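Local coordinates for BsaWI endonuclease (Geobacillus stearothermophilus, PDB 4ZSF), which is a PD-(D/E)XK-type restriction endonuclease that binds double-stranded DNA and probably cleaves it with the help of metal ions, at residues A[71-74]-A[75-79]; A[149-153]-A[154-158]. All coordinates share one frame; numbering follows the deposited sequence.

Contact 1 (A[71-74]-A[75-79]); sequences DIIQ and KVISA. With nucleotides of chain B.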
loop_
_atom_site.group_PDB
_atom_site.type_symbol
_atom_site.label_atom_id
_atom_site.label_comp_id
_atom_site.label_asym_id
_atom_site.label_seq_id
_atom_site.Cartn_x
_atom_site.Cartn_y
_atom_site.Cartn_z
ATOM N N ASP A 71 22.663 10.827 0.290
ATOM C CA ASP A 71 22.856 10.079 -0.946
ATOM C C ASP A 71 22.763 8.569 -0.708
ATOM O O ASP A 71 22.189 7.844 -1.524
ATOM C CB ASP A 71 24.201 10.454 -1.588
ATOM C CG ASP A 71 24.459 9.684 -2.872
ATOM O OD1 ASP A 71 23.697 9.885 -3.848
ATOM O OD2 ASP A 71 25.416 8.871 -2.914
ATOM N N ILE A 72 23.314 8.093 0.405
ATOM C CA ILE A 72 23.245 6.680 0.732
ATOM C C ILE A 72 21.753 6.316 0.884
ATOM O O ILE A 72 21.230 5.312 0.339
ATOM C CB ILE A 72 24.026 6.372 2.041
ATOM C CG1 ILE A 72 25.527 6.620 1.882
ATOM C CG2 ILE A 72 23.755 4.948 2.500
ATOM C CD1 ILE A 72 26.186 5.832 0.777
ATOM N N ILE A 73 21.059 7.149 1.641
ATOM C CA ILE A 73 19.665 6.873 1.936
ATOM C C ILE A 73 18.844 6.829 0.643
ATOM O O ILE A 73 18.036 5.901 0.442
ATOM C CB ILE A 73 19.110 7.942 2.926
ATOM C CG1 ILE A 73 19.753 7.661 4.280
ATOM C CG2 ILE A 73 17.565 7.824 3.035
ATOM C CD1 ILE A 73 19.569 8.749 5.237
ATOM N N GLN A 74 19.056 7.816 -0.211
ATOM C CA GLN A 74 18.299 7.878 -1.443
ATOM C C GLN A 74 18.568 6.606 -2.268
ATOM O O GLN A 74 17.632 5.983 -2.779
ATOM C CB GLN A 74 18.650 9.146 -2.238
ATOM C CG GLN A 74 17.920 9.280 -3.577
ATOM C CD GLN A 74 18.278 10.530 -4.348
ATOM O OE1 GLN A 74 19.447 10.918 -4.437
ATOM N NE2 GLN A 74 17.268 11.165 -4.936
ATOM N N LYS A 75 19.836 6.214 -2.353
ATOM C CA LYS A 75 20.227 5.062 -3.198
ATOM C C LYS A 75 19.610 3.773 -2.667
ATOM O O LYS A 75 19.202 2.880 -3.464
ATOM C CB LYS A 75 21.730 4.931 -3.259
ATOM C CG LYS A 75 22.383 6.049 -4.160
ATOM C CD LYS A 75 23.896 5.964 -4.094
ATOM C CE LYS A 75 24.597 6.514 -5.343
ATOM N NZ LYS A 75 24.136 7.863 -5.776
ATOM N N VAL A 76 19.588 3.625 -1.337
ATOM C CA VAL A 76 19.012 2.393 -0.797
ATOM C C VAL A 76 17.518 2.363 -1.064
ATOM O O VAL A 76 16.970 1.325 -1.457
ATOM C CB VAL A 76 19.314 2.242 0.741
ATOM C CG1 VAL A 76 18.499 1.107 1.328
ATOM C CG2 VAL A 76 20.816 1.983 0.937
ATOM N N ILE A 77 16.850 3.492 -0.891
ATOM C CA ILE A 77 15.398 3.505 -1.101
ATOM C C ILE A 77 15.055 3.260 -2.564
ATOM O O ILE A 77 14.074 2.573 -2.887
ATOM C CB ILE A 77 14.824 4.863 -0.624
ATOM C CG1 ILE A 77 14.875 4.871 0.924
ATOM C CG2 ILE A 77 13.394 5.012 -1.121
ATOM C CD1 ILE A 77 14.415 6.213 1.587
ATOM N N SER A 78 15.807 3.884 -3.439
ATOM C CA SER A 78 15.628 3.662 -4.884
ATOM C C SER A 78 15.747 2.130 -5.227
ATOM O O SER A 78 14.933 1.535 -5.925
ATOM C CB SER A 78 16.672 4.467 -5.638
ATOM O OG SER A 78 16.828 4.017 -6.988
ATOM N N ALA A 79 16.787 1.513 -4.702
ATOM C CA ALA A 79 17.006 0.080 -4.936
ATOM C C ALA A 79 15.913 -0.790 -4.337
ATOM O O ALA A 79 15.443 -1.767 -4.954
ATOM C CB ALA A 79 18.408 -0.341 -4.352
ATOM P P DT B 10 13.808 5.784 -8.607
ATOM O OP1 DT B 10 15.239 5.407 -8.717
ATOM O OP2 DT B 10 13.269 6.897 -9.395
ATOM O "O5'" DT B 10 12.995 4.454 -8.967
ATOM C "C5'" DT B 10 13.225 3.254 -8.223
ATOM C "C4'" DT B 10 12.244 2.177 -8.666
ATOM O "O4'" DT B 10 10.903 2.663 -8.429
ATOM C "C3'" DT B 10 12.308 1.918 -10.177
ATOM O "O3'" DT B 10 12.718 0.552 -10.407
ATOM C "C2'" DT B 10 10.862 2.209 -10.685
ATOM C "C1'" DT B 10 10.040 2.136 -9.425
ATOM N N1 DT B 10 8.855 3.018 -9.417
ATOM C C2 DT B 10 7.629 2.466 -9.154
ATOM O O2 DT B 10 7.466 1.266 -9.023
ATOM N N3 DT B 10 6.599 3.353 -9.046
ATOM C C4 DT B 10 6.678 4.708 -9.144
ATOM O O4 DT B 10 5.679 5.421 -9.034
ATOM C C5 DT B 10 8.019 5.250 -9.433
ATOM C C7 DT B 10 8.247 6.740 -9.635
ATOM C C6 DT B 10 9.033 4.372 -9.562
ATOM P P DG B 9 9.893 9.354 -4.074
ATOM O OP1 DG B 9 10.562 9.963 -2.903
ATOM O OP2 DG B 9 9.113 10.156 -5.018
ATOM O "O5'" DG B 9 10.851 8.461 -4.908
ATOM C "C5'" DG B 9 11.855 7.626 -4.251
ATOM C "C4'" DG B 9 12.198 6.432 -5.109
ATOM O "O4'" DG B 9 11.092 5.469 -5.061
ATOM C "C3'" DG B 9 12.425 6.773 -6.581
ATOM O "O3'" DG B 9 13.502 5.982 -7.066
ATOM C "C2'" DG B 9 11.059 6.454 -7.232
ATOM C "C1'" DG B 9 10.504 5.332 -6.352
ATOM N N9 DG B 9 9.044 5.406 -6.141
ATOM C C8 DG B 9 8.260 6.536 -6.099
ATOM N N7 DG B 9 6.996 6.245 -5.885
ATOM C C5 DG B 9 6.956 4.857 -5.818
ATOM C C6 DG B 9 5.865 3.974 -5.560
ATOM O O6 DG B 9 4.706 4.277 -5.398
ATOM N N1 DG B 9 6.243 2.621 -5.554
ATOM C C2 DG B 9 7.540 2.205 -5.713
ATOM N N2 DG B 9 7.767 0.866 -5.722
ATOM N N3 DG B 9 8.540 3.017 -5.934
ATOM C C4 DG B 9 8.189 4.332 -5.965
#

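Contact 2 (A[149-153]-A[154-158]); sequences TVRNN and DKEYV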
loop_
_atom_site.group_PDB
_atom_site.type_symbol
_atom_site.label_atom_id
_atom_site.label_comp_id
_atom_site.label_asym_id
_atom_site.label_seq_id
_atom_site.Cartn_x
_atom_site.Cartn_y
_atom_site.Cartn_z
ATOM N N THR A 149 -4.357 -22.962 -17.908
ATOM C CA THR A 149 -5.319 -23.398 -18.898
ATOM C C THR A 149 -5.129 -24.835 -19.289
ATOM O O THR A 149 -4.033 -25.422 -19.062
ATOM C CB THR A 149 -5.217 -22.601 -20.212
ATOM O OG1 THR A 149 -3.971 -22.909 -20.851
ATOM C CG2 THR A 149 -5.305 -21.091 -19.989
ATOM N N VAL A 150 -6.165 -25.394 -19.909
ATOM C CA VAL A 150 -6.087 -26.772 -20.433
ATOM C C VAL A 150 -6.695 -26.771 -21.828
ATOM O O VAL A 150 -7.650 -26.022 -22.084
ATOM C CB VAL A 150 -6.830 -27.780 -19.538
ATOM C CG1 VAL A 150 -8.353 -27.413 -19.460
ATOM C CG2 VAL A 150 -6.637 -29.179 -20.073
ATOM N N ARG A 151 -6.106 -27.563 -22.739
ATOM C CA ARG A 151 -6.590 -27.669 -24.089
ATOM C C ARG A 151 -7.525 -28.865 -24.204
ATOM O O ARG A 151 -7.207 -29.956 -23.766
ATOM C CB ARG A 151 -5.382 -27.769 -25.048
ATOM C CG ARG A 151 -5.718 -27.860 -26.498
ATOM C CD ARG A 151 -4.556 -27.294 -27.344
ATOM N NE ARG A 151 -4.656 -25.838 -27.445
ATOM C CZ ARG A 151 -5.275 -25.207 -28.436
ATOM N NH1 ARG A 151 -5.799 -25.912 -29.431
ATOM N NH2 ARG A 151 -5.351 -23.879 -28.448
ATOM N N ASN A 152 -8.717 -28.633 -24.720
ATOM C CA ASN A 152 -9.696 -29.701 -24.883
ATOM C C ASN A 152 -10.443 -29.473 -26.187
ATOM O O ASN A 152 -10.960 -28.391 -26.421
ATOM C CB ASN A 152 -10.661 -29.739 -23.675
ATOM C CG ASN A 152 -11.695 -30.853 -23.776
ATOM O OD1 ASN A 152 -12.804 -30.637 -24.292
ATOM N ND2 ASN A 152 -11.327 -32.054 -23.334
ATOM N N ASN A 153 -10.482 -30.502 -27.032
ATOM C CA ASN A 153 -11.116 -30.396 -28.344
ATOM C C ASN A 153 -10.620 -29.163 -29.079
ATOM O O ASN A 153 -11.410 -28.389 -29.623
ATOM C CB ASN A 153 -12.626 -30.386 -28.189
ATOM C CG ASN A 153 -13.146 -31.716 -27.702
ATOM O OD1 ASN A 153 -12.530 -32.760 -27.955
ATOM N ND2 ASN A 153 -14.271 -31.698 -26.980
ATOM N N ASP A 154 -9.296 -28.985 -29.068
ATOM C CA ASP A 154 -8.638 -27.890 -29.778
ATOM C C ASP A 154 -9.009 -26.492 -29.285
ATOM O O ASP A 154 -8.812 -25.529 -30.003
ATOM C CB ASP A 154 -8.933 -27.956 -31.291
ATOM C CG ASP A 154 -8.188 -29.084 -31.996
ATOM O OD1 ASP A 154 -7.636 -29.988 -31.325
ATOM O OD2 ASP A 154 -8.170 -29.068 -33.244
ATOM N N LYS A 155 -9.504 -26.373 -28.058
ATOM C CA LYS A 155 -9.898 -25.072 -27.513
ATOM C C LYS A 155 -9.188 -24.941 -26.187
ATOM O O LYS A 155 -8.929 -25.956 -25.550
ATOM C CB LYS A 155 -11.406 -24.980 -27.327
ATOM C CG LYS A 155 -12.144 -24.743 -28.646
ATOM C CD LYS A 155 -13.602 -25.028 -28.483
ATOM C CE LYS A 155 -13.834 -26.525 -28.286
ATOM N NZ LYS A 155 -15.084 -26.979 -28.971
ATOM N N GLU A 156 -8.881 -23.711 -25.760
ATOM C CA GLU A 156 -8.116 -23.537 -24.550
ATOM C C GLU A 156 -9.017 -22.915 -23.501
ATOM O O GLU A 156 -9.661 -21.870 -23.735
ATOM C CB GLU A 156 -6.877 -22.637 -24.847
ATOM C CG GLU A 156 -5.951 -22.402 -23.638
ATOM C CD GLU A 156 -4.620 -21.748 -24.017
ATOM O OE1 GLU A 156 -4.449 -21.309 -25.209
ATOM O OE2 GLU A 156 -3.726 -21.695 -23.135
ATOM N N TYR A 157 -9.043 -23.543 -22.323
ATOM C CA TYR A 157 -9.921 -23.127 -21.236
ATOM C C TYR A 157 -9.125 -22.697 -20.034
ATOM O O TYR A 157 -8.296 -23.471 -19.600
ATOM C CB TYR A 157 -10.805 -24.275 -20.801
ATOM C CG TYR A 157 -11.731 -24.726 -21.903
ATOM C CD1 TYR A 157 -12.976 -24.123 -22.065
ATOM C CD2 TYR A 157 -11.341 -25.735 -22.813
ATOM C CE1 TYR A 157 -13.854 -24.549 -23.106
ATOM C CE2 TYR A 157 -12.207 -26.148 -23.839
ATOM C CZ TYR A 157 -13.437 -25.553 -23.973
ATOM O OH TYR A 157 -14.259 -25.988 -24.988
ATOM N N VAL A 158 -9.419 -21.522 -19.456
ATOM C CA VAL A 158 -8.867 -21.221 -18.128
ATOM C C VAL A 158 -9.602 -22.070 -17.078
ATOM O O VAL A 158 -10.823 -22.006 -16.987
ATOM C CB VAL A 158 -9.017 -19.726 -17.780
ATOM C CG1 VAL A 158 -8.581 -19.461 -16.313
ATOM C CG2 VAL A 158 -8.202 -18.927 -18.746
HETATM O O HOH W 1 -14.328 -28.807 -25.277
#

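Contact 1 (A[71-74]-A[75-79])
The first turns of the long helix 70-103 are stapled lengthwise by an i to i+4 salt bridge between D71 and K75, and one turn on they present S78 to the DNA backbone. K75 NZ comes within 2.8 Å of D71 OD1 and uses the syn lone pair of that oxygen, the one on the side of OD2. The bond from K75 NZ to D71 OD2 is weak, at 3.3 Å, which makes OD1 the closer partner of the two. With CG of D71 anti to the backbone N (chi1 179°), the carboxylate ends up beside the lysine tip. From the other end, the K75 chain runs back past the D71 carbonyl, with K75 CG 3.2 Å from D71 O, and bends at its last torsion (chi4 49°) to bring NZ round. D71 O also accepts the helical bond from K75 N at 3.0 Å, and the same i to i+4 pattern continues from I72, I73 and Q74 to V76, I77 and S78. On the buried side I73 and I77 lie alongside each other and point the same way, with I73 CG2 3.8 Å from I77 CD1. Both pack on Y57 of helix 49-65, and I73 also meets M61. I72 and V76 touch more loosely through their CG2 methyls, and I67 of the second subunit packs on both, so the helix start is also part of the dimer interface. S78 turns its hydroxyl to chain B, donating from OG to OP1 of DT10 at 2.7 Å. The contact is to the sugar-phosphate backbone: S78 CB sits 3.8 Å from O3' of DG9.

Contact 2 (A[149-153]-A[154-158])
T149 and E156 cross at a slant on one face of the paired strands, and T149 OG1 donates to E156 OE2 at 2.6 Å. The hydroxyl arrives on the anti lone pair, away from OE1, its place set by a chi1 of 68° that tucks OG1 between backbone N and carbonyl carbon. OE2 has a second partner in R109 of strand 108-112, a salt bridge that braces the buried carboxylate. Further out on this face R151 meets E156 at about a right angle, the guanidinium and carboxylate planes 66° apart; R151 NH2 stays 4.2 Å from E156 OE1, beyond a salt bridge. One face of that guanidinium lies over K155 N. The frame is a beta hairpin of strands 146-152 and 155-165, closed by a type I' turn from N152 to K155, with N152 N bonded to K155 O at 2.8 Å. Across the sheet, the Y157 ring turns its edge to N152, whose O lies in the ring plane 3.6 Å from Y157 CE2. Helix 243-258 covers part of this face through L257 and W256. A water links the ends of the N152 and Y157 side chains, donating to N152 OD1 at 2.6 Å and hydrogen-bonded to Y157 OH at 2.8 Å.

Overall arrangement
Contacts 1 and 2 sit on opposite sides of the chain's centre, their centres about 47 Å apart and nearest atoms about 32 Å apart, and they share no secondary structure. Both are partly buried: contact 1 along one side of its helix, contact 2 at its strand end, while its turn is exposed. The backbone bonds of contact 1 run within one helix, whose apolar side faces helix 49-65 and the second subunit. Contact 2 joins two neighbouring strands of the mixed sheet, is touched by no other protein chain, and its nearest atom is about 18 Å from the nucleic acid. Charge pairing differs accordingly: an exposed lysine closes the salt bridge within 71-79, whereas in 149-158 the paired glutamate is buried.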